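Local coordinates for glycerophosphodiester phosphodiesterase (Cytophaga hutchinsonii ATCC 33406, PDB 3CH0), which belongs to the glycerophosphoryl diester phosphodiesterase family and is built on a TIM-barrel fold, at residues Gly19-Asn24 with Lys108-Val113; His61-Met66 with Thr100-Lys105; Ile131-Glu136 with Ala165-Arg170; Thr213-Ser218 with Gly236-Pro241. All blocks are in the same frame, centred on the assembly; numbering follows the deposited sequence.

Interaction 1: residues Gly19-Asn24 with Lys108-Val113; sequences GLLPEN and KKVPAV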
loop_
_atom_site.group_PDB
_atom_site.type_symbol
_atom_site.label_atom_id
_atom_site.label_comp_id
_atom_site.label_asym_id
_atom_site.label_seq_id
_atom_site.Cartn_x
_atom_site.Cartn_y
_atom_site.Cartn_z
ATOM N N GLY A 19 -2.089 -12.275 -1.729
ATOM C CA GLY A 19 -2.587 -13.648 -1.520
ATOM C C GLY A 19 -2.415 -14.528 -2.753
ATOM O O GLY A 19 -2.366 -15.770 -2.624
ATOM N N LEU A 20 -2.374 -13.920 -3.940
ATOM C CA LEU A 20 -2.368 -14.654 -5.193
ATOM C C LEU A 20 -1.011 -14.736 -5.849
ATOM O O LEU A 20 -0.660 -15.743 -6.485
ATOM C CB LEU A 20 -3.316 -13.973 -6.178
ATOM C CG LEU A 20 -4.765 -13.746 -5.665
ATOM C CD1 LEU A 20 -5.638 -13.040 -6.739
ATOM C CD2 LEU A 20 -5.417 -15.041 -5.153
ATOM N N LEU A 21 -0.229 -13.656 -5.733
ATOM C CA LEU A 21 1.025 -13.494 -6.455
ATOM C C LEU A 21 2.015 -12.740 -5.578
ATOM O O LEU A 21 1.585 -12.041 -4.658
ATOM C CB LEU A 21 0.806 -12.712 -7.743
ATOM C CG LEU A 21 0.249 -13.493 -8.956
ATOM C CD1 LEU A 21 -0.155 -12.526 -10.052
ATOM C CD2 LEU A 21 1.353 -14.455 -9.469
ATOM N N PRO A 22 3.321 -12.863 -5.863
ATOM C CA PRO A 22 4.320 -12.126 -5.075
ATOM C C PRO A 22 3.950 -10.659 -4.891
ATOM O O PRO A 22 3.580 -9.945 -5.836
ATOM C CB PRO A 22 5.592 -12.316 -5.864
ATOM C CG PRO A 22 5.432 -13.701 -6.491
ATOM C CD PRO A 22 3.980 -13.685 -6.910
ATOM N N GLU A 23 3.949 -10.224 -3.638
ATOM C CA GLU A 23 3.447 -8.876 -3.349
ATOM C C GLU A 23 4.191 -7.760 -4.058
ATOM O O GLU A 23 5.420 -7.827 -4.231
ATOM C CB GLU A 23 3.592 -8.642 -1.847
ATOM C CG GLU A 23 4.996 -8.502 -1.292
ATOM C CD GLU A 23 5.014 -8.598 0.208
ATOM O OE1 GLU A 23 4.720 -9.703 0.691
ATOM O OE2 GLU A 23 5.476 -7.594 0.855
ATOM N N ASN A 24 3.473 -6.721 -4.416
ATOM C CA ASN A 24 4.128 -5.491 -4.852
ATOM C C ASN A 24 4.994 -5.694 -6.127
ATOM O O ASN A 24 5.931 -4.947 -6.355
ATOM C CB ASN A 24 4.939 -4.859 -3.715
ATOM C CG ASN A 24 4.094 -4.020 -2.761
ATOM O OD1 ASN A 24 3.117 -3.374 -3.149
ATOM N ND2 ASN A 24 4.495 -4.033 -1.477
ATOM N N LYS A 108 1.210 -17.846 -5.886
ATOM C CA LYS A 108 1.882 -18.400 -7.071
ATOM C C LYS A 108 3.360 -18.042 -7.062
ATOM O O LYS A 108 3.772 -16.859 -6.943
ATOM C CB LYS A 108 1.226 -17.908 -8.366
ATOM C CG LYS A 108 1.987 -18.227 -9.620
ATOM C CD LYS A 108 1.900 -19.676 -9.974
ATOM C CE LYS A 108 2.774 -19.937 -11.196
ATOM N NZ LYS A 108 2.394 -21.164 -11.803
ATOM N N LYS A 109 4.196 -19.060 -7.247
ATOM C CA LYS A 109 5.613 -18.828 -7.284
ATOM C C LYS A 109 6.056 -18.586 -8.690
ATOM O O LYS A 109 5.993 -19.486 -9.541
ATOM C CB LYS A 109 6.383 -20.029 -6.667
ATOM C CG LYS A 109 6.041 -20.346 -5.269
ATOM C CD LYS A 109 6.553 -19.274 -4.291
ATOM C CE LYS A 109 5.510 -18.207 -4.027
ATOM N NZ LYS A 109 6.092 -16.998 -3.446
ATOM N N VAL A 110 6.520 -17.356 -8.933
ATOM C CA VAL A 110 7.019 -16.871 -10.209
ATOM C C VAL A 110 8.202 -15.949 -9.961
ATOM O O VAL A 110 8.297 -15.298 -8.895
ATOM C CB VAL A 110 5.964 -16.096 -11.033
ATOM C CG1 VAL A 110 4.786 -17.031 -11.484
ATOM C CG2 VAL A 110 5.419 -14.895 -10.240
ATOM N N PRO A 111 9.171 -15.937 -10.872
ATOM C CA PRO A 111 10.292 -14.992 -10.757
ATOM C C PRO A 111 9.758 -13.557 -10.739
ATOM O O PRO A 111 8.890 -13.208 -11.555
ATOM C CB PRO A 111 11.129 -15.238 -12.034
ATOM C CG PRO A 111 10.751 -16.642 -12.431
ATOM C CD PRO A 111 9.281 -16.794 -12.081
ATOM N N ALA A 112 10.224 -12.746 -9.769
ATOM C CA ALA A 112 9.817 -11.361 -9.708
ATOM C C ALA A 112 10.846 -10.552 -9.009
ATOM O O ALA A 112 11.574 -11.099 -8.186
ATOM C CB ALA A 112 8.468 -11.258 -8.985
ATOM N N VAL A 113 10.899 -9.276 -9.355
ATOM C CA VAL A 113 11.772 -8.343 -8.678
ATOM C C VAL A 113 10.968 -7.162 -8.181
ATOM O O VAL A 113 9.826 -6.988 -8.550
ATOM C CB VAL A 113 12.960 -7.912 -9.561
ATOM C CG1 VAL A 113 13.721 -9.192 -10.039
ATOM C CG2 VAL A 113 12.482 -7.038 -10.753
#
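In the beta-alpha loop between strand 10-13 and helix 26-35 of the TIM barrel, Leu-21 and Pro-22 pack against Lys-108, Val-110 and Ala-112 of the long loop that precedes helix 117-127, and Leu-20 takes part through its backbone O. The touching parts run in nearly the same direction, 25° apart, yet neither is a regular strand. A single backbone bond ties them: Lys-108 N donates to Leu-20 O over 2.9 Å, nearly straight at 170°, with the nitrogen lying above the carbonyl plane. The side chains of Leu-21 and Lys-108 run alongside each other in the same direction. Leu-21 CG is anti to the carbonyl carbon (chi1 -80°), and beyond it the CD2 branch reaches Lys-108 CB at 3.6 Å, so the aliphatic root of the lysine makes the contact while the rest of its chain departs from it.

Pro-22 carries the middle of the contact, its ring crossing the Val-110 side chain at about a right angle. Its CD approaches Lys-108 O to 3.2 Å and Val-110 CG2 to 3.8 Å, so one ring carbon meets a carbonyl and a methyl group. Beyond the touching residues, Glu-23 forms a salt bridge with Arg-15 and Asn-24 bonds to Asp-43. Ala-112, which does touch, is anchored through its N to Asp-95 OD1. The far end of the apolar row is the meeting of Pro-22 CB with Ala-112 CB, 4.4 Å apart.

Interaction 2: residues His61-Met66 with Thr100-Lys105; sequences HHEITM and THPRFK. With EDO (1,2-ethanediol), chain P; EDO (1,2-ethanediol), chain M.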
loop_
_atom_site.group_PDB
_atom_site.type_symbol
_atom_site.label_atom_id
_atom_site.label_comp_id
_atom_site.label_asym_id
_atom_site.label_seq_id
_atom_site.Cartn_x
_atom_site.Cartn_y
_atom_site.Cartn_z
ATOM N N HIS A 61 12.935 -8.518 2.836
ATOM C CA HIS A 61 12.313 -9.245 3.911
ATOM C C HIS A 61 12.521 -10.732 3.753
ATOM O O HIS A 61 12.369 -11.301 2.636
ATOM C CB HIS A 61 10.796 -8.915 3.959
ATOM C CG HIS A 61 10.154 -9.213 5.271
ATOM N ND1 HIS A 61 9.850 -10.490 5.687
ATOM C CD2 HIS A 61 9.692 -8.381 6.241
ATOM C CE1 HIS A 61 9.259 -10.435 6.866
ATOM N NE2 HIS A 61 9.181 -9.168 7.243
ATOM N N HIS A 62 12.753 -11.410 4.872
ATOM C CA HIS A 62 12.958 -12.875 4.800
ATOM C C HIS A 62 11.730 -13.680 4.310
ATOM O O HIS A 62 11.880 -14.824 3.819
ATOM C CB HIS A 62 13.409 -13.416 6.171
ATOM C CG HIS A 62 12.309 -13.602 7.151
ATOM N ND1 HIS A 62 11.798 -12.563 7.904
ATOM C CD2 HIS A 62 11.638 -14.707 7.536
ATOM C CE1 HIS A 62 10.842 -13.017 8.688
ATOM N NE2 HIS A 62 10.738 -14.319 8.501
ATOM N N GLU A 63 10.501 -13.148 4.406
ATOM C CA GLU A 63 9.388 -13.945 4.031
ATOM C C GLU A 63 9.339 -14.092 2.536
ATOM O O GLU A 63 8.729 -15.060 2.046
ATOM C CB GLU A 63 8.067 -13.375 4.558
ATOM C CG GLU A 63 7.956 -13.585 6.045
ATOM C CD GLU A 63 6.604 -13.130 6.591
ATOM O OE1 GLU A 63 6.172 -12.010 6.238
ATOM O OE2 GLU A 63 5.951 -13.884 7.353
ATOM N N ILE A 64 9.949 -13.147 1.824
ATOM C CA ILE A 64 9.772 -13.108 0.371
ATOM C C ILE A 64 11.046 -13.289 -0.441
ATOM O O ILE A 64 10.975 -13.491 -1.687
ATOM C CB ILE A 64 9.053 -11.794 -0.070
ATOM C CG1 ILE A 64 9.926 -10.550 0.191
ATOM C CG2 ILE A 64 7.678 -11.679 0.618
ATOM C CD1 ILE A 64 9.364 -9.197 -0.382
ATOM N N THR A 65 12.204 -13.145 0.214
ATOM C CA THR A 65 13.474 -12.981 -0.484
ATOM C C THR A 65 14.334 -14.248 -0.276
ATOM O O THR A 65 14.746 -14.560 0.812
ATOM C CB THR A 65 14.291 -11.749 -0.003
ATOM O OG1 THR A 65 13.463 -10.573 0.024
ATOM C CG2 THR A 65 15.464 -11.521 -0.929
HETATM N N MSE A 66 14.593 -14.960 -1.373
HETATM C CA MSE A 66 15.442 -16.155 -1.272
HETATM C C MSE A 66 16.860 -15.886 -0.801
HETATM O O MSE A 66 17.350 -16.560 0.088
HETATM C CB MSE A 66 15.495 -16.854 -2.649
HETATM C CG MSE A 66 16.194 -18.201 -2.615
HETATM SE SE MSE A 66 14.945 -19.417 -1.866
HETATM C CE MSE A 66 13.941 -19.445 -3.521
ATOM N N THR A 100 8.752 -19.481 -0.898
ATOM C CA THR A 100 7.483 -19.724 -0.292
ATOM C C THR A 100 7.213 -18.795 0.889
ATOM O O THR A 100 8.049 -18.683 1.776
ATOM C CB THR A 100 7.351 -21.174 0.187
ATOM O OG1 THR A 100 7.482 -22.013 -0.964
ATOM C CG2 THR A 100 6.013 -21.393 0.845
ATOM N N HIS A 101 6.078 -18.095 0.825
ATOM C CA HIS A 101 5.634 -17.204 1.879
ATOM C C HIS A 101 4.864 -18.015 2.913
ATOM O O HIS A 101 3.790 -18.510 2.608
ATOM C CB HIS A 101 4.745 -16.077 1.290
ATOM C CG HIS A 101 4.557 -14.929 2.235
ATOM N ND1 HIS A 101 4.363 -15.105 3.599
ATOM C CD2 HIS A 101 4.575 -13.591 2.025
ATOM C CE1 HIS A 101 4.238 -13.914 4.169
ATOM N NE2 HIS A 101 4.395 -12.979 3.243
ATOM N N PRO A 102 5.410 -18.102 4.145
ATOM C CA PRO A 102 4.800 -18.945 5.179
ATOM C C PRO A 102 3.338 -18.585 5.474
ATOM O O PRO A 102 2.551 -19.444 5.897
ATOM C CB PRO A 102 5.667 -18.686 6.418
ATOM C CG PRO A 102 6.909 -18.021 5.965
ATOM C CD PRO A 102 6.595 -17.372 4.629
ATOM N N ARG A 103 2.955 -17.319 5.226
ATOM C CA ARG A 103 1.597 -16.882 5.525
ATOM C C ARG A 103 0.646 -16.814 4.342
ATOM O O ARG A 103 -0.551 -16.556 4.529
ATOM C CB ARG A 103 1.646 -15.545 6.279
ATOM C CG ARG A 103 2.557 -15.580 7.521
ATOM C CD ARG A 103 2.411 -14.343 8.353
ATOM N NE ARG A 103 3.196 -13.266 7.740
ATOM C CZ ARG A 103 2.740 -12.079 7.343
ATOM N NH1 ARG A 103 1.488 -11.724 7.545
ATOM N NH2 ARG A 103 3.582 -11.228 6.796
ATOM N N PHE A 104 1.159 -17.084 3.118
ATOM C CA PHE A 104 0.375 -17.091 1.891
ATOM C C PHE A 104 0.806 -18.282 1.057
ATOM O O PHE A 104 1.417 -18.157 0.008
ATOM C CB PHE A 104 0.519 -15.756 1.124
ATOM C CG PHE A 104 0.089 -14.593 1.956
ATOM C CD1 PHE A 104 -1.276 -14.290 2.042
ATOM C CD2 PHE A 104 0.994 -13.898 2.764
ATOM C CE1 PHE A 104 -1.717 -13.295 2.855
ATOM C CE2 PHE A 104 0.518 -12.924 3.613
ATOM C CZ PHE A 104 -0.844 -12.635 3.649
ATOM N N LYS A 105 0.451 -19.458 1.559
ATOM C CA LYS A 105 0.983 -20.680 1.008
ATOM C C LYS A 105 0.419 -20.976 -0.374
ATOM O O LYS A 105 1.057 -21.693 -1.141
ATOM C CB LYS A 105 0.771 -21.848 2.007
ATOM C CG LYS A 105 1.731 -21.810 3.184
ATOM C CD LYS A 105 3.191 -21.614 2.764
HETATM C C1 EDO P . -2.850 -19.041 2.900
HETATM O O1 EDO P . -2.637 -19.862 1.737
HETATM C C2 EDO P . -2.230 -19.648 4.151
HETATM O O2 EDO P . -0.802 -19.771 4.030
HETATM C C1 EDO M . 18.882 -20.485 -0.076
HETATM O O1 EDO M . 18.822 -19.062 -0.201
HETATM C C2 EDO M . 20.318 -20.890 -0.400
HETATM O O2 EDO M . 21.277 -20.271 0.506
HETATM O O HOH W 1 9.695 -17.308 3.357
#
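A type I beta turn from His-101 to Phe-104, in the loop between helix 88-91 and helix 117-127 of the TIM-barrel protein, receives the side chain of Glu-63 through a side-on salt bridge with Arg-103. Arg-103 NE reaches Glu-63 OE2 at 2.8 Å with an N-H...O angle of 176°, and Arg-103 NH2 reaches Glu-63 OE1, also at 2.8 Å. Both oxygens use their syn lone pairs, and the carboxylate and guanidinium planes differ by only 14°; two nearly coplanar bonds thus fix the mutual rotation of the groups. Arg-103 NH1 has a further partner, a bound glycerol.

The His-101 ring lies between two residues. Glu-63 CB sits over one face, 4.0 Å from the ring centroid in a CH-pi contact, and Phe-104 CD2 stands over the centre of the opposite face. His-101 CG is anti to its backbone N (chi1 -165°). Arg-103 N donates to His-101 ND1 over 3.1 Å from a position tilted out of the ring plane, a bond that may limit the ring's rotation. Ile-64 CG2 approaches His-101 CD2 at 3.9 Å, the two side chains running alongside each other.

Within 61-66, Glu-63 N donates to His-61 ND1 in the plane of that ring. A water joins the backbones, 2.8 Å from Glu-63 O and 2.7 Å from Thr-100 O.

Interaction 3: residues Ile131-Glu136 with Ala165-Arg170; sequences IQYNGE and AHITDR. With EDO (1,2-ethanediol), chain O.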
loop_
_atom_site.group_PDB
_atom_site.type_symbol
_atom_site.label_atom_id
_atom_site.label_comp_id
_atom_site.label_asym_id
_atom_site.label_seq_id
_atom_site.Cartn_x
_atom_site.Cartn_y
_atom_site.Cartn_z
ATOM N N ILE A 131 -8.054 3.308 -13.495
ATOM C CA ILE A 131 -7.455 2.691 -12.287
ATOM C C ILE A 131 -7.059 3.781 -11.281
ATOM O O ILE A 131 -6.574 4.849 -11.628
ATOM C CB ILE A 131 -6.234 1.790 -12.627
ATOM C CG1 ILE A 131 -5.766 0.955 -11.424
ATOM C CG2 ILE A 131 -5.066 2.636 -13.210
ATOM C CD1 ILE A 131 -6.766 -0.087 -10.948
ATOM N N GLN A 132 -7.240 3.473 -10.007
ATOM C CA GLN A 132 -6.811 4.320 -8.920
ATOM C C GLN A 132 -5.633 3.665 -8.179
ATOM O O GLN A 132 -5.388 2.450 -8.297
ATOM C CB GLN A 132 -8.001 4.632 -7.989
ATOM C CG GLN A 132 -9.018 5.511 -8.662
ATOM C CD GLN A 132 -10.288 5.682 -7.914
ATOM O OE1 GLN A 132 -11.295 5.037 -8.237
ATOM N NE2 GLN A 132 -10.283 6.541 -6.915
ATOM N N TYR A 133 -4.905 4.493 -7.417
ATOM C CA TYR A 133 -3.702 4.115 -6.734
ATOM C C TYR A 133 -3.834 4.526 -5.257
ATOM O O TYR A 133 -4.300 5.621 -4.966
ATOM C CB TYR A 133 -2.533 4.881 -7.325
ATOM C CG TYR A 133 -2.294 4.687 -8.779
ATOM C CD1 TYR A 133 -2.974 5.462 -9.744
ATOM C CD2 TYR A 133 -1.385 3.753 -9.234
ATOM C CE1 TYR A 133 -2.746 5.262 -11.094
ATOM C CE2 TYR A 133 -1.093 3.590 -10.579
ATOM C CZ TYR A 133 -1.822 4.318 -11.522
ATOM O OH TYR A 133 -1.493 4.109 -12.866
ATOM N N ASN A 134 -3.324 3.673 -4.370
ATOM C CA ASN A 134 -3.208 3.998 -2.967
ATOM C C ASN A 134 -1.805 3.607 -2.570
ATOM O O ASN A 134 -1.497 2.404 -2.363
ATOM C CB ASN A 134 -4.257 3.225 -2.181
ATOM C CG ASN A 134 -4.310 3.640 -0.725
ATOM O OD1 ASN A 134 -3.596 4.604 -0.334
ATOM N ND2 ASN A 134 -5.012 2.859 0.108
ATOM N N GLY A 135 -0.918 4.608 -2.509
ATOM C CA GLY A 135 0.491 4.370 -2.262
ATOM C C GLY A 135 0.934 4.802 -0.902
ATOM O O GLY A 135 0.697 5.928 -0.520
ATOM N N GLU A 136 1.630 3.887 -0.222
ATOM C CA GLU A 136 2.038 4.092 1.182
ATOM C C GLU A 136 3.450 4.591 1.277
ATOM O O GLU A 136 4.374 3.953 0.802
ATOM C CB GLU A 136 1.864 2.806 2.022
ATOM C CG GLU A 136 2.132 3.045 3.537
ATOM C CD GLU A 136 1.786 1.916 4.434
ATOM O OE1 GLU A 136 1.121 0.954 4.014
ATOM O OE2 GLU A 136 2.259 2.001 5.622
ATOM N N ALA A 165 3.388 11.594 -14.401
ATOM C CA ALA A 165 2.419 10.675 -15.037
ATOM C C ALA A 165 1.026 11.238 -15.135
ATOM O O ALA A 165 0.106 10.565 -15.640
ATOM C CB ALA A 165 2.389 9.331 -14.255
ATOM N N HIS A 166 0.808 12.418 -14.549
ATOM C CA HIS A 166 -0.478 13.036 -14.535
ATOM C C HIS A 166 -1.569 12.171 -13.928
ATOM O O HIS A 166 -2.701 12.136 -14.397
ATOM C CB HIS A 166 -0.861 13.472 -15.977
ATOM C CG HIS A 166 0.139 14.410 -16.570
ATOM N ND1 HIS A 166 0.068 15.773 -16.373
ATOM C CD2 HIS A 166 1.286 14.183 -17.250
ATOM C CE1 HIS A 166 1.102 16.349 -16.957
ATOM N NE2 HIS A 166 1.865 15.406 -17.480
ATOM N N ILE A 167 -1.226 11.522 -12.813
ATOM C CA ILE A 167 -2.189 10.665 -12.142
ATOM C C ILE A 167 -2.728 11.219 -10.789
ATOM O O ILE A 167 -3.450 10.546 -10.075
ATOM C CB ILE A 167 -1.645 9.212 -11.924
ATOM C CG1 ILE A 167 -0.413 9.219 -11.003
ATOM C CG2 ILE A 167 -1.349 8.501 -13.280
ATOM C CD1 ILE A 167 0.076 7.833 -10.652
ATOM N N THR A 168 -2.453 12.485 -10.511
ATOM C CA THR A 168 -2.878 13.124 -9.269
ATOM C C THR A 168 -4.307 12.865 -8.862
ATOM O O THR A 168 -4.553 12.522 -7.714
ATOM C CB THR A 168 -2.664 14.665 -9.377
ATOM O OG1 THR A 168 -1.277 14.881 -9.613
ATOM C CG2 THR A 168 -3.194 15.403 -8.142
ATOM N N ASP A 169 -5.261 12.994 -9.774
ATOM C CA ASP A 169 -6.654 12.911 -9.379
ATOM C C ASP A 169 -7.139 11.484 -9.157
ATOM O O ASP A 169 -8.257 11.298 -8.728
ATOM C CB ASP A 169 -7.569 13.636 -10.362
ATOM C CG ASP A 169 -7.316 15.135 -10.387
ATOM O OD1 ASP A 169 -6.835 15.706 -9.366
ATOM O OD2 ASP A 169 -7.635 15.739 -11.427
ATOM N N ARG A 170 -6.284 10.501 -9.465
ATOM C CA ARG A 170 -6.586 9.087 -9.216
ATOM C C ARG A 170 -5.643 8.471 -8.161
ATOM O O ARG A 170 -5.552 7.268 -8.064
ATOM C CB ARG A 170 -6.540 8.279 -10.528
ATOM C CG ARG A 170 -7.783 8.545 -11.346
ATOM C CD ARG A 170 -7.822 7.818 -12.661
ATOM N NE ARG A 170 -6.860 8.348 -13.593
ATOM C CZ ARG A 170 -5.796 7.713 -14.078
ATOM N NH1 ARG A 170 -5.491 6.455 -13.768
ATOM N NH2 ARG A 170 -5.010 8.335 -14.949
HETATM C C1 EDO O . -13.411 5.486 -4.496
HETATM O O1 EDO O . -12.257 6.240 -4.909
HETATM C C2 EDO O . -13.842 4.436 -5.528
HETATM O O2 EDO O . -14.044 5.046 -6.821
#
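Tyr-133 and Arg-170 join the start of strand 132-137 to the loop that leads into strand 171-175, in a beta-alpha-beta crossover of the TIM barrel through helix 151-164. On the tight side Ile-131, Tyr-133 and Ile-167 are buried. Tyr-133 N donates to Arg-170 O over 2.9 Å, the donor nearly in line with the carbonyl (168° at the oxygen). Ile-167 CD1 makes a CH-pi contact over one face of the Tyr-133 ring, offset toward the rim, 4.0 Å from the centroid; the two side chains cross at about a right angle. A bend at chi3 (-70°) turns Arg-170 NE. Arg-170 NH1 bonds Ile-131 O at 2.9 Å, close to both the carbonyl and guanidinium planes. The same NH1 forms a salt bridge with Glu-125 OE2 of helix 117-127, which also bonds Tyr-133 OH, so one carboxylate oxygen is shared by both polar ends.

Gln-132 is close at its root, CA lying 3.3 Å from Arg-170 O, but looser farther out: its CG stays 4.2 Å from Arg-170 CB. The partly exposed amide is hydrogen-bonded at both its O and its N to a bound 1,2-ethanediol: Gln-132 NE2 donates to the diol O1 over 2.8 Å, and the diol O2 to Gln-132 OE1 over 3.1 Å.

Interaction 4: residues Thr213-Ser218 with Gly236-Pro241; sequences TPAVYS and GMRVIP. With EDO (1,2-ethanediol), chain F.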
loop_
_atom_site.group_PDB
_atom_site.type_symbol
_atom_site.label_atom_id
_atom_site.label_comp_id
_atom_site.label_asym_id
_atom_site.label_seq_id
_atom_site.Cartn_x
_atom_site.Cartn_y
_atom_site.Cartn_z
ATOM N N THR A 213 -8.458 17.115 8.460
ATOM C CA THR A 213 -9.260 15.901 8.264
ATOM C C THR A 213 -8.851 15.325 6.906
ATOM O O THR A 213 -9.069 15.944 5.872
ATOM C CB THR A 213 -10.766 16.215 8.259
ATOM O OG1 THR A 213 -11.094 16.817 9.512
ATOM C CG2 THR A 213 -11.580 14.941 8.078
ATOM N N PRO A 214 -8.286 14.103 6.901
ATOM C CA PRO A 214 -7.877 13.485 5.645
ATOM C C PRO A 214 -9.082 12.964 4.861
ATOM O O PRO A 214 -10.199 12.860 5.378
ATOM C CB PRO A 214 -7.010 12.297 6.121
ATOM C CG PRO A 214 -7.623 11.918 7.430
ATOM C CD PRO A 214 -8.057 13.250 8.054
ATOM N N ALA A 215 -8.843 12.611 3.607
ATOM C CA ALA A 215 -9.892 12.029 2.799
ATOM C C ALA A 215 -10.427 10.655 3.279
ATOM O O ALA A 215 -11.638 10.361 3.165
ATOM C CB ALA A 215 -9.459 11.906 1.337
ATOM N N VAL A 216 -9.481 9.825 3.733
ATOM C CA VAL A 216 -9.763 8.440 4.061
ATOM C C VAL A 216 -9.225 8.172 5.452
ATOM O O VAL A 216 -8.123 8.609 5.774
ATOM C CB VAL A 216 -9.155 7.474 3.027
ATOM C CG1 VAL A 216 -9.326 6.028 3.411
ATOM C CG2 VAL A 216 -9.732 7.727 1.644
ATOM N N TYR A 217 -10.037 7.477 6.254
ATOM C CA TYR A 217 -9.609 6.918 7.502
ATOM C C TYR A 217 -9.427 5.417 7.234
ATOM O O TYR A 217 -10.351 4.738 6.761
ATOM C CB TYR A 217 -10.664 7.159 8.587
ATOM C CG TYR A 217 -10.217 6.806 9.960
ATOM C CD1 TYR A 217 -9.305 7.601 10.658
ATOM C CD2 TYR A 217 -10.671 5.659 10.560
ATOM C CE1 TYR A 217 -8.856 7.278 11.916
ATOM C CE2 TYR A 217 -10.242 5.334 11.802
ATOM C CZ TYR A 217 -9.353 6.158 12.512
ATOM O OH TYR A 217 -8.874 5.866 13.781
ATOM N N SER A 218 -8.247 4.895 7.517
ATOM C CA SER A 218 -7.889 3.532 7.078
ATOM C C SER A 218 -7.302 2.772 8.282
ATOM O O SER A 218 -6.080 2.663 8.420
ATOM C CB SER A 218 -6.911 3.602 5.899
ATOM O OG SER A 218 -6.690 2.337 5.334
ATOM N N GLY A 236 -17.002 13.697 6.729
ATOM C CA GLY A 236 -16.774 13.694 5.304
ATOM C C GLY A 236 -15.657 12.732 4.876
ATOM O O GLY A 236 -15.259 12.729 3.719
HETATM N N MSE A 237 -15.217 11.867 5.797
HETATM C CA MSE A 237 -14.172 10.853 5.488
HETATM C C MSE A 237 -14.805 9.588 4.965
HETATM O O MSE A 237 -15.913 9.235 5.371
HETATM C CB MSE A 237 -13.380 10.478 6.722
HETATM C CG MSE A 237 -12.530 11.601 7.181
HETATM SE SE MSE A 237 -11.356 11.101 8.603
HETATM C CE MSE A 237 -12.680 10.940 9.896
ATOM N N ARG A 238 -14.075 8.878 4.105
ATOM C CA ARG A 238 -14.398 7.520 3.742
ATOM C C ARG A 238 -13.580 6.595 4.628
ATOM O O ARG A 238 -12.526 6.984 5.130
ATOM C CB ARG A 238 -14.079 7.244 2.301
ATOM C CG ARG A 238 -15.123 8.014 1.424
ATOM C CD ARG A 238 -14.877 7.933 -0.022
ATOM N NE ARG A 238 -13.714 8.724 -0.366
ATOM C CZ ARG A 238 -12.534 8.233 -0.759
ATOM N NH1 ARG A 238 -12.367 6.910 -0.883
ATOM N NH2 ARG A 238 -11.534 9.081 -1.058
ATOM N N VAL A 239 -14.145 5.438 4.893
ATOM C CA VAL A 239 -13.539 4.447 5.787
ATOM C C VAL A 239 -13.196 3.175 5.005
ATOM O O VAL A 239 -14.065 2.518 4.446
ATOM C CB VAL A 239 -14.439 4.098 6.997
ATOM C CG1 VAL A 239 -13.708 3.062 7.914
ATOM C CG2 VAL A 239 -14.787 5.399 7.765
ATOM N N ILE A 240 -11.901 2.843 4.954
ATOM C CA ILE A 240 -11.369 1.743 4.155
ATOM C C ILE A 240 -10.396 0.916 4.997
ATOM O O ILE A 240 -9.217 1.249 5.089
ATOM C CB ILE A 240 -10.664 2.233 2.867
ATOM C CG1 ILE A 240 -11.631 3.131 2.073
ATOM C CG2 ILE A 240 -10.229 1.073 2.008
ATOM C CD1 ILE A 240 -11.054 3.652 0.772
ATOM N N PRO A 241 -10.911 -0.132 5.657
ATOM C CA PRO A 241 -10.055 -0.929 6.528
ATOM C C PRO A 241 -9.193 -1.954 5.802
ATOM O O PRO A 241 -9.435 -2.285 4.640
ATOM C CB PRO A 241 -11.029 -1.660 7.432
ATOM C CG PRO A 241 -12.344 -1.512 6.870
ATOM C CD PRO A 241 -12.319 -0.559 5.713
HETATM C C1 EDO F . -9.015 18.827 12.910
HETATM O O1 EDO F . -9.261 18.965 11.501
HETATM C C2 EDO F . -7.838 17.884 13.130
HETATM O O2 EDO F . -7.610 17.548 14.509
HETATM O O HOH W 2 -13.387 11.730 1.571
#
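Arg-238 lies between Ala-215 and Tyr-217 in the backbone pairing: Arg-238 N donates to Ala-215 O over 3.0 Å, and Tyr-217 N to Arg-238 O over 2.8 Å. The next bond, Ile-240 N to Tyr-217 O, measures 3.0 Å. Ser-218 OG then donates to Ile-240 O at 2.8 Å, almost in line with the carbonyl (172° at the oxygen); the hydroxyl stands anti to its backbone N (chi1 -172°).

Around this core the side chains sort by face. With Arg-238, Val-216 forms one side: its CG2 lies over a face of the guanidinium, 3.5 Å from Arg-238 NH2, while CG1 touches Ile-240 CG1 at 3.9 Å. The bridges Val-216 with Arg-238 and Tyr-217 with Val-239 are parallel, as expected of neighbouring strands in a TIM barrel, here strands 216-219 and 238-239 linked by helix 226-234. Tyr-217 and Val-239 face the helices, the former meeting helix 203-207 and the latter Ala-232.

Met-237, a selenomethionine, packs against the residues leading into strand 216-219: its CG is 3.2 Å from Pro-214 O and 3.6 Å from Thr-213 CG2. Farther out, Gly-236 ends helix 226-234 in a Schellman motif, and a water donates to both Ala-215 O and Gly-236 O. Val-239 N is bonded to Asp-259, and Trp-242 NE1 to Ser-218 O.

How the interactions relate
Along the chain, interaction 2 lies within the span that interaction 1 brackets, and interactions 3 and 4 follow in series. Interactions 1 and 2 are neighbours, about 10 Å apart, centre to centre, and they touch where Glu-23 OE1 meets Ile-64 CG2 at 3.6 Å; both use the long loop between helix 88-91 and helix 117-127, held against two other loops. Interactions 3 and 4, with centres about 16 Å apart, both reach the same barrel sheet, interaction 4 as strand pairing and interaction 3 as a strand against the loop entering the next strand. Interaction 4 sits opposite interactions 1 and 2 across the chain's centre, about 29 and 31 Å away centre to centre. Two contacts thus tie beta-alpha-beta units, and two tie loops to one another.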